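Bacterial transferase hexapeptide (Three repeats) family protein (Acinetobacter baumannii, PDB 4M9C) probably transfers an acetyl group from acetyl-CoA to the amino group of a UDP-linked sugar on the route to UDP-N,N'-diacetylbacillosamine. Local coordinates at residues A92-N97 against S110-F115; P114-T119 against F128-Y133; I5-A10 against A65-I70. All blocks are in the same frame, centred on the assembly; numbering follows the deposited sequence.

Contact 1: residues A92-N97 against S110-F115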
loop_
_atom_site.group_PDB
_atom_site.type_symbol
_atom_site.label_atom_id
_atom_site.label_comp_id
_atom_site.label_asym_id
_atom_site.label_seq_id
_atom_site.Cartn_x
_atom_site.Cartn_y
_atom_site.Cartn_z
ATOM N N ALA A 92 -8.096 -14.298 -16.598
ATOM C CA ALA A 92 -7.791 -13.800 -15.261
ATOM C C ALA A 92 -6.430 -13.116 -15.333
ATOM O O ALA A 92 -5.488 -13.650 -15.923
ATOM C CB ALA A 92 -7.768 -14.950 -14.246
ATOM N N VAL A 93 -6.324 -11.937 -14.736
ATOM C CA VAL A 93 -5.095 -11.165 -14.814
ATOM C C VAL A 93 -4.685 -10.754 -13.407
ATOM O O VAL A 93 -5.496 -10.196 -12.672
ATOM C CB VAL A 93 -5.324 -9.905 -15.680
ATOM C CG1 VAL A 93 -4.099 -9.005 -15.685
ATOM C CG2 VAL A 93 -5.684 -10.308 -17.092
ATOM N N GLN A 94 -3.449 -11.065 -13.021
ATOM C CA GLN A 94 -2.891 -10.585 -11.763
ATOM C C GLN A 94 -1.692 -9.716 -12.075
ATOM O O GLN A 94 -1.301 -9.557 -13.226
ATOM C CB GLN A 94 -2.387 -11.735 -10.881
ATOM C CG GLN A 94 -3.365 -12.844 -10.630
ATOM C CD GLN A 94 -3.324 -13.901 -11.715
ATOM O OE1 GLN A 94 -4.370 -14.329 -12.210
ATOM N NE2 GLN A 94 -2.112 -14.340 -12.083
ATOM N N SER A 95 -1.084 -9.181 -11.032
ATOM C CA SER A 95 0.157 -8.456 -11.190
ATOM C C SER A 95 1.243 -9.300 -10.574
ATOM O O SER A 95 0.967 -10.153 -9.728
ATOM C CB SER A 95 0.075 -7.120 -10.470
ATOM O OG SER A 95 -1.036 -6.400 -10.962
ATOM N N THR A 96 2.475 -9.061 -10.999
ATOM C CA THR A 96 3.617 -9.798 -10.469
ATOM C C THR A 96 3.684 -9.734 -8.947
ATOM O O THR A 96 3.960 -10.732 -8.293
ATOM C CB THR A 96 4.930 -9.273 -11.058
ATOM O OG1 THR A 96 4.874 -9.389 -12.482
ATOM C CG2 THR A 96 6.133 -10.084 -10.536
ATOM N N ASN A 97 3.429 -8.566 -8.371
ATOM C CA ASN A 97 3.580 -8.447 -6.927
ATOM C C ASN A 97 2.305 -8.736 -6.124
ATOM O O ASN A 97 2.280 -8.523 -4.910
ATOM C CB ASN A 97 4.173 -7.085 -6.533
ATOM C CG ASN A 97 3.210 -5.928 -6.781
ATOM O OD1 ASN A 97 2.060 -6.134 -7.172
ATOM N ND2 ASN A 97 3.684 -4.707 -6.564
ATOM N N SER A 110 -11.266 -12.419 -12.980
ATOM C CA SER A 110 -10.723 -11.523 -11.965
ATOM C C SER A 110 -9.626 -10.643 -12.554
ATOM O O SER A 110 -8.973 -11.001 -13.532
ATOM C CB SER A 110 -10.208 -12.294 -10.738
ATOM O OG SER A 110 -9.134 -13.154 -11.097
ATOM N N LEU A 111 -9.449 -9.470 -11.963
ATOM C CA LEU A 111 -8.409 -8.551 -12.386
ATOM C C LEU A 111 -7.773 -7.954 -11.136
ATOM O O LEU A 111 -8.406 -7.173 -10.430
ATOM C CB LEU A 111 -9.016 -7.443 -13.249
ATOM C CG LEU A 111 -8.087 -6.267 -13.555
ATOM C CD1 LEU A 111 -6.915 -6.709 -14.414
ATOM C CD2 LEU A 111 -8.862 -5.153 -14.236
ATOM N N LEU A 112 -6.533 -8.342 -10.843
ATOM C CA LEU A 112 -5.867 -7.884 -9.620
ATOM C C LEU A 112 -4.663 -7.031 -9.986
ATOM O O LEU A 112 -3.671 -7.541 -10.504
ATOM C CB LEU A 112 -5.442 -9.080 -8.753
ATOM C CG LEU A 112 -6.552 -10.117 -8.519
ATOM C CD1 LEU A 112 -6.020 -11.419 -7.867
ATOM C CD2 LEU A 112 -7.687 -9.533 -7.716
ATOM N N CYS A 113 -4.749 -5.736 -9.700
ATOM C CA CYS A 113 -3.719 -4.789 -10.099
ATOM C C CYS A 113 -2.520 -4.805 -9.134
ATOM O O CYS A 113 -2.525 -5.530 -8.141
ATOM C CB CYS A 113 -4.338 -3.389 -10.237
ATOM S SG CYS A 113 -5.667 -3.328 -11.519
ATOM N N PRO A 114 -1.477 -4.019 -9.440
ATOM C CA PRO A 114 -0.275 -4.010 -8.599
ATOM C C PRO A 114 -0.534 -3.672 -7.128
ATOM O O PRO A 114 -1.370 -2.821 -6.809
ATOM C CB PRO A 114 0.592 -2.936 -9.255
ATOM C CG PRO A 114 0.222 -3.050 -10.730
ATOM C CD PRO A 114 -1.271 -3.280 -10.702
ATOM N N PHE A 115 0.194 -4.353 -6.253
ATOM C CA PHE A 115 0.109 -4.163 -4.802
ATOM C C PHE A 115 -1.225 -4.583 -4.203
ATOM O O PHE A 115 -1.642 -4.064 -3.161
ATOM C CB PHE A 115 0.452 -2.718 -4.394
ATOM C CG PHE A 115 1.815 -2.292 -4.827
ATOM C CD1 PHE A 115 2.942 -2.725 -4.137
ATOM C CD2 PHE A 115 1.982 -1.493 -5.948
ATOM C CE1 PHE A 115 4.219 -2.353 -4.549
ATOM C CE2 PHE A 115 3.247 -1.117 -6.363
ATOM C CZ PHE A 115 4.370 -1.543 -5.659
HETATM O O HOH W 1 -6.416 -12.483 -11.447
#

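Contact 2: residues P114-T119 against F128-Y133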
loop_
_atom_site.group_PDB
_atom_site.type_symbol
_atom_site.label_atom_id
_atom_site.label_comp_id
_atom_site.label_asym_id
_atom_site.label_seq_id
_atom_site.Cartn_x
_atom_site.Cartn_y
_atom_site.Cartn_z
ATOM N N PRO A 114 -1.477 -4.019 -9.440
ATOM C CA PRO A 114 -0.275 -4.010 -8.599
ATOM C C PRO A 114 -0.534 -3.672 -7.128
ATOM O O PRO A 114 -1.370 -2.821 -6.809
ATOM C CB PRO A 114 0.592 -2.936 -9.255
ATOM C CG PRO A 114 0.222 -3.050 -10.730
ATOM C CD PRO A 114 -1.271 -3.280 -10.702
ATOM N N PHE A 115 0.194 -4.353 -6.253
ATOM C CA PHE A 115 0.109 -4.163 -4.802
ATOM C C PHE A 115 -1.225 -4.583 -4.203
ATOM O O PHE A 115 -1.642 -4.064 -3.161
ATOM C CB PHE A 115 0.452 -2.718 -4.394
ATOM C CG PHE A 115 1.815 -2.292 -4.827
ATOM C CD1 PHE A 115 2.942 -2.725 -4.137
ATOM C CD2 PHE A 115 1.982 -1.493 -5.948
ATOM C CE1 PHE A 115 4.219 -2.353 -4.549
ATOM C CE2 PHE A 115 3.247 -1.117 -6.363
ATOM C CZ PHE A 115 4.370 -1.543 -5.659
ATOM N N THR A 116 -1.896 -5.527 -4.844
ATOM C CA THR A 116 -3.116 -6.067 -4.256
ATOM C C THR A 116 -2.809 -7.271 -3.384
ATOM O O THR A 116 -1.785 -7.934 -3.552
ATOM C CB THR A 116 -4.142 -6.491 -5.310
ATOM O OG1 THR A 116 -3.472 -7.154 -6.392
ATOM C CG2 THR A 116 -4.916 -5.268 -5.823
ATOM N N CYS A 117 -3.724 -7.566 -2.473
ATOM C CA CYS A 117 -3.511 -8.624 -1.508
ATOM C C CYS A 117 -4.834 -9.269 -1.142
ATOM O O CYS A 117 -5.781 -8.580 -0.773
ATOM C CB CYS A 117 -2.850 -8.056 -0.251
ATOM S SG CYS A 117 -2.439 -9.318 1.021
ATOM N N LEU A 118 -4.897 -10.588 -1.274
ATOM C CA LEU A 118 -6.024 -11.377 -0.791
ATOM C C LEU A 118 -5.452 -12.323 0.268
ATOM O O LEU A 118 -4.494 -13.048 -0.014
ATOM C CB LEU A 118 -6.609 -12.192 -1.944
ATOM C CG LEU A 118 -7.716 -11.659 -2.869
ATOM C CD1 LEU A 118 -7.894 -10.132 -2.877
ATOM C CD2 LEU A 118 -7.523 -12.195 -4.270
ATOM N N THR A 119 -5.998 -12.318 1.484
ATOM C CA THR A 119 -5.411 -13.142 2.541
ATOM C C THR A 119 -5.921 -14.593 2.521
ATOM O O THR A 119 -5.624 -15.317 1.586
ATOM C CB THR A 119 -5.498 -12.487 3.939
ATOM O OG1 THR A 119 -6.865 -12.320 4.328
ATOM C CG2 THR A 119 -4.789 -11.124 3.941
ATOM N N PHE A 128 -14.497 -9.923 -10.563
ATOM C CA PHE A 128 -14.000 -9.054 -9.505
ATOM C C PHE A 128 -12.855 -8.193 -10.015
ATOM O O PHE A 128 -11.970 -8.677 -10.731
ATOM C CB PHE A 128 -13.519 -9.905 -8.330
ATOM C CG PHE A 128 -12.978 -9.116 -7.185
ATOM C CD1 PHE A 128 -13.777 -8.204 -6.515
ATOM C CD2 PHE A 128 -11.679 -9.333 -6.731
ATOM C CE1 PHE A 128 -13.283 -7.481 -5.430
ATOM C CE2 PHE A 128 -11.173 -8.632 -5.639
ATOM C CZ PHE A 128 -11.981 -7.692 -4.985
ATOM N N HIS A 129 -12.885 -6.914 -9.655
ATOM C CA HIS A 129 -11.832 -5.972 -10.021
ATOM C C HIS A 129 -11.241 -5.362 -8.759
ATOM O O HIS A 129 -11.953 -4.723 -7.975
ATOM C CB HIS A 129 -12.381 -4.851 -10.900
ATOM C CG HIS A 129 -12.478 -5.207 -12.352
ATOM N ND1 HIS A 129 -12.372 -4.265 -13.352
ATOM C CD2 HIS A 129 -12.665 -6.398 -12.973
ATOM C CE1 HIS A 129 -12.488 -4.858 -14.529
ATOM N NE2 HIS A 129 -12.672 -6.152 -14.326
ATOM N N ALA A 130 -9.940 -5.563 -8.564
ATOM C CA ALA A 130 -9.218 -4.966 -7.443
ATOM C C ALA A 130 -8.117 -4.091 -8.008
ATOM O O ALA A 130 -7.128 -4.597 -8.534
ATOM C CB ALA A 130 -8.610 -6.039 -6.580
ATOM N N ASN A 131 -8.284 -2.780 -7.913
ATOM C CA ASN A 131 -7.261 -1.867 -8.405
ATOM C C ASN A 131 -6.155 -1.697 -7.385
ATOM O O ASN A 131 -6.221 -2.252 -6.290
ATOM C CB ASN A 131 -7.846 -0.501 -8.779
ATOM C CG ASN A 131 -7.227 0.064 -10.059
ATOM O OD1 ASN A 131 -5.997 0.051 -10.250
ATOM N ND2 ASN A 131 -8.083 0.538 -10.952
ATOM N N ILE A 132 -5.141 -0.930 -7.756
ATOM C CA ILE A 132 -3.908 -0.864 -6.975
ATOM C C ILE A 132 -4.066 -0.596 -5.479
ATOM O O ILE A 132 -4.856 0.258 -5.048
ATOM C CB ILE A 132 -2.898 0.103 -7.605
ATOM C CG1 ILE A 132 -3.487 1.497 -7.741
ATOM C CG2 ILE A 132 -2.499 -0.388 -8.992
ATOM C CD1 ILE A 132 -2.470 2.493 -8.269
ATOM N N TYR A 133 -3.317 -1.367 -4.699
ATOM C CA TYR A 133 -3.290 -1.257 -3.232
ATOM C C TYR A 133 -4.573 -1.687 -2.542
ATOM O O TYR A 133 -4.674 -1.543 -1.337
ATOM C CB TYR A 133 -2.917 0.156 -2.761
ATOM C CG TYR A 133 -1.598 0.648 -3.307
ATOM C CD1 TYR A 133 -0.397 0.356 -2.660
ATOM C CD2 TYR A 133 -1.553 1.408 -4.463
ATOM C CE1 TYR A 133 0.806 0.807 -3.161
ATOM C CE2 TYR A 133 -0.366 1.864 -4.973
ATOM C CZ TYR A 133 0.814 1.559 -4.322
ATOM O OH TYR A 133 1.995 2.027 -4.840
#

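Contact 3: residues I5-A10 against A65-I70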
loop_
_atom_site.group_PDB
_atom_site.type_symbol
_atom_site.label_atom_id
_atom_site.label_comp_id
_atom_site.label_asym_id
_atom_site.label_seq_id
_atom_site.Cartn_x
_atom_site.Cartn_y
_atom_site.Cartn_z
ATOM N N ILE A 5 -5.767 -11.626 -27.977
ATOM C CA ILE A 5 -6.268 -11.146 -26.697
ATOM C C ILE A 5 -6.804 -9.730 -26.850
ATOM O O ILE A 5 -6.134 -8.852 -27.397
ATOM C CB ILE A 5 -5.174 -11.196 -25.608
ATOM C CG1 ILE A 5 -4.908 -12.656 -25.206
ATOM C CG2 ILE A 5 -5.588 -10.366 -24.412
ATOM C CD1 ILE A 5 -3.761 -12.846 -24.201
ATOM N N GLY A 6 -8.027 -9.511 -26.393
ATOM C CA GLY A 6 -8.560 -8.164 -26.372
ATOM C C GLY A 6 -8.634 -7.614 -24.961
ATOM O O GLY A 6 -8.954 -8.346 -24.015
ATOM N N VAL A 7 -8.322 -6.328 -24.820
ATOM C CA VAL A 7 -8.561 -5.608 -23.571
ATOM C C VAL A 7 -9.782 -4.714 -23.809
ATOM O O VAL A 7 -9.727 -3.776 -24.610
ATOM C CB VAL A 7 -7.338 -4.745 -23.161
ATOM C CG1 VAL A 7 -7.666 -3.862 -21.951
ATOM C CG2 VAL A 7 -6.112 -5.628 -22.886
ATOM N N TYR A 8 -10.885 -5.013 -23.130
ATOM C CA TYR A 8 -12.135 -4.307 -23.393
ATOM C C TYR A 8 -12.178 -3.032 -22.574
ATOM O O TYR A 8 -12.290 -3.074 -21.352
ATOM C CB TYR A 8 -13.339 -5.192 -23.075
ATOM C CG TYR A 8 -14.517 -4.998 -24.027
ATOM C CD1 TYR A 8 -14.895 -3.731 -24.453
ATOM C CD2 TYR A 8 -15.244 -6.091 -24.491
ATOM C CE1 TYR A 8 -15.965 -3.558 -25.324
ATOM C CE2 TYR A 8 -16.306 -5.932 -25.352
ATOM C CZ TYR A 8 -16.668 -4.666 -25.766
ATOM O OH TYR A 8 -17.735 -4.523 -26.628
ATOM N N GLY A 9 -12.069 -1.900 -23.258
ATOM C CA GLY A 9 -11.941 -0.614 -22.599
ATOM C C GLY A 9 -10.606 0.031 -22.929
ATOM O O GLY A 9 -9.568 -0.380 -22.410
ATOM N N ALA A 10 -10.626 1.031 -23.806
ATOM C CA ALA A 10 -9.424 1.774 -24.148
ATOM C C ALA A 10 -9.208 2.872 -23.118
ATOM O O ALA A 10 -8.084 3.117 -22.680
ATOM C CB ALA A 10 -9.540 2.360 -25.533
ATOM N N ALA A 65 -9.643 -14.396 -26.563
ATOM C CA ALA A 65 -9.790 -14.222 -25.119
ATOM C C ALA A 65 -9.766 -12.736 -24.769
ATOM O O ALA A 65 -9.104 -11.931 -25.434
ATOM C CB ALA A 65 -8.682 -14.969 -24.380
ATOM N N VAL A 66 -10.492 -12.369 -23.723
ATOM C CA VAL A 66 -10.615 -10.964 -23.374
ATOM C C VAL A 66 -10.499 -10.740 -21.866
ATOM O O VAL A 66 -10.998 -11.531 -21.070
ATOM C CB VAL A 66 -11.956 -10.398 -23.887
ATOM C CG1 VAL A 66 -12.316 -9.088 -23.174
ATOM C CG2 VAL A 66 -11.912 -10.210 -25.405
ATOM N N THR A 67 -9.819 -9.664 -21.489
ATOM C CA THR A 67 -9.932 -9.133 -20.138
ATOM C C THR A 67 -10.665 -7.800 -20.239
ATOM O O THR A 67 -10.333 -6.948 -21.069
ATOM C CB THR A 67 -8.549 -8.959 -19.441
ATOM O OG1 THR A 67 -8.723 -8.278 -18.192
ATOM C CG2 THR A 67 -7.613 -8.134 -20.311
ATOM N N ILE A 68 -11.689 -7.631 -19.411
ATOM C CA ILE A 68 -12.487 -6.416 -19.433
ATOM C C ILE A 68 -11.888 -5.432 -18.431
ATOM O O ILE A 68 -11.959 -5.648 -17.227
ATOM C CB ILE A 68 -13.942 -6.730 -19.053
ATOM C CG1 ILE A 68 -14.564 -7.686 -20.089
ATOM C CG2 ILE A 68 -14.758 -5.432 -18.900
ATOM C CD1 ILE A 68 -15.854 -8.368 -19.617
ATOM N N ALA A 69 -11.292 -4.358 -18.935
ATOM C CA ALA A 69 -10.648 -3.363 -18.087
ATOM C C ALA A 69 -11.666 -2.456 -17.387
ATOM O O ALA A 69 -11.356 -1.799 -16.392
ATOM C CB ALA A 69 -9.689 -2.523 -18.925
ATOM N N ILE A 70 -12.883 -2.425 -17.914
ATOM C CA ILE A 70 -13.901 -1.473 -17.458
ATOM C C ILE A 70 -14.353 -1.681 -16.016
ATOM O O ILE A 70 -14.833 -2.761 -15.650
ATOM C CB ILE A 70 -15.091 -1.488 -18.428
ATOM C CG1 ILE A 70 -14.621 -0.957 -19.792
ATOM C CG2 ILE A 70 -16.274 -0.680 -17.865
ATOM C CD1 ILE A 70 -15.545 -1.283 -20.957
#

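Contact 1: residues A92-N97 against S110-F115
One face of the Phe115 ring carries the amide nitrogen of Asn97: ND2 sits over the ring centre, 3.1 Å above its plane, with the amide tilted 58° against the ring. Asn97 reaches this place with CG in the crowded position between backbone N and carbonyl carbon (chi1 69°). With chi2 close to zero, OD1 is turned to the backbone, where it accepts a nearly straight hydrogen bond from Phe115 N at 2.7 Å, the donor lying above the amide plane. One carboxamide thus bonds the backbone of Phe115 and lies on its ring. Segments 92-97 and 110-115 run side by side in the same direction. Val93 N donates to Ser110 O (3.1 Å), and Leu112 N returns a straight bond to Val93 O (2.8 Å), in the carbonyl plane. A water bonds Ser110 OG and, weakly, Val93 O. Ser95 OG probably bonds Leu112 O, though its placing is less certain. Val93 and Leu111 lie alongside each other, CB of Val93 3.8 Å from CD1 of Leu111. The contact brings the entry to the left-handed beta-helix onto strand 111-112; strand 129-130 flanks that strand, and helix 14-24 of the Rossmann domain packs on Ser95, Leu111 and Cys113.

Contact 2: residues P114-T119 against F128-Y133
Phe115 starts its run along Tyr133 at CB, which sits over one face of the tyrosine ring, toward the rim, 3.6 Å from CD1 of Tyr133. Next, CG of Phe115 passes 3.7 Å from CE1 of Tyr133. CD2 of the phenylalanine then meets CZ and OH of Tyr133, and CE2 ends beside the same hydroxyl oxygen. The two planes are only 3° apart but slid along each other, centroids 4.8 Å apart, so the rings barely overlap. In both residues CG is anti to the carbonyl carbon, and both backbones have positive phi (66° and 69°). Such repetition 18 residues apart marks successive coils of a left-handed beta-helix, with like corner residues stacked one coil above the other. The corner is tied by Tyr133 N, which donates to Pro114 O at 3.2 Å, in the carbonyl plane. Alongside it, CG2 of Ile132 touches CD of Pro114 at 3.6 Å. Further in, the methyl CG2 of Thr116 rests on CB of Ala130 and on the carbonyl O of Asn131, while its hydroxyl turns to Cys113 O. Asn131 OD1 accepts from Ile132 N at 2.8 Å. The hydroxyl of Tyr133 is hydrogen-bonded to Phe115 O of the second subunit.

Contact 3: residues I5-A10 against A65-I70
Val7 and Thr67 lie side by side on one face of the sheet, their CG2 methyls 3.9 Å apart, while CG1 of Val7, anti to the backbone N, reaches forward to CB of Ala69. Helix 14-24 covers this face, packing Met18 and Val21 on Val7 and Val17 on Thr67 and Ala69. On the other face, CB of Tyr8 touches CG1 of Val66 (4.0 Å) and CG1 of Ile68 (4.1 Å), both on the side of the neighbouring strand. Its ring leads away toward Leu79 and Leu82 of helix 73-85, with CG1 of Val66 at the ring edge. Gly6 brings only its backbone here, and the CG2 methyl of Val66 comes within 4.0 Å of its CA. Ile70 folds its CG1 back over Tyr8 O and packs it directly on CA of Gly9, at a backbone (phi 117°, psi 104°) suited to a residue without CB.

Between the two apolar faces runs the polar seam of a parallel pair. Gly6 N donates to Ala65 O (2.8 Å) and Thr67 N to Gly6 O, both nearly along the C=O axis. Tyr8 N then bonds Thr67 O in its carbonyl plane. The last bond, Ala69 N to Tyr8 O (2.9 Å), is more bent, as the two strands end and their backbones begin to part. Strand 3-8 lies between 33-36 and 63-68, with helices on both faces: this is the core of a Rossmann fold, and the glycine turn after the first strand is the usual start of its nucleotide-binding loop, which in PglD-like enzymes probably serves the UDP-sugar.

How the contacts relate
Contacts 1 and 2 are consecutive steps of one beta-helix, centres about 7 Å apart. They share Pro114 and Phe115, and Leu111 O of one lies 2.9 Å from Ala130 N of the other. Both also touch the second subunit, so Phe115 belongs to the trimer interface too. Contact 3 joins two neighbouring strands of the Rossmann sheet, its centre about 14 Å from that of contact 1 and about 18 Å from that of contact 2. The domains nevertheless meet: CG2 of Val93 packs 3.8 Å from OG1 of Thr67, and CE1 of His129 lies 2.9 Å from Ile68 O. The probable sugar-nucleotide domain is thereby set directly against the first coils of the left-handed beta-helix.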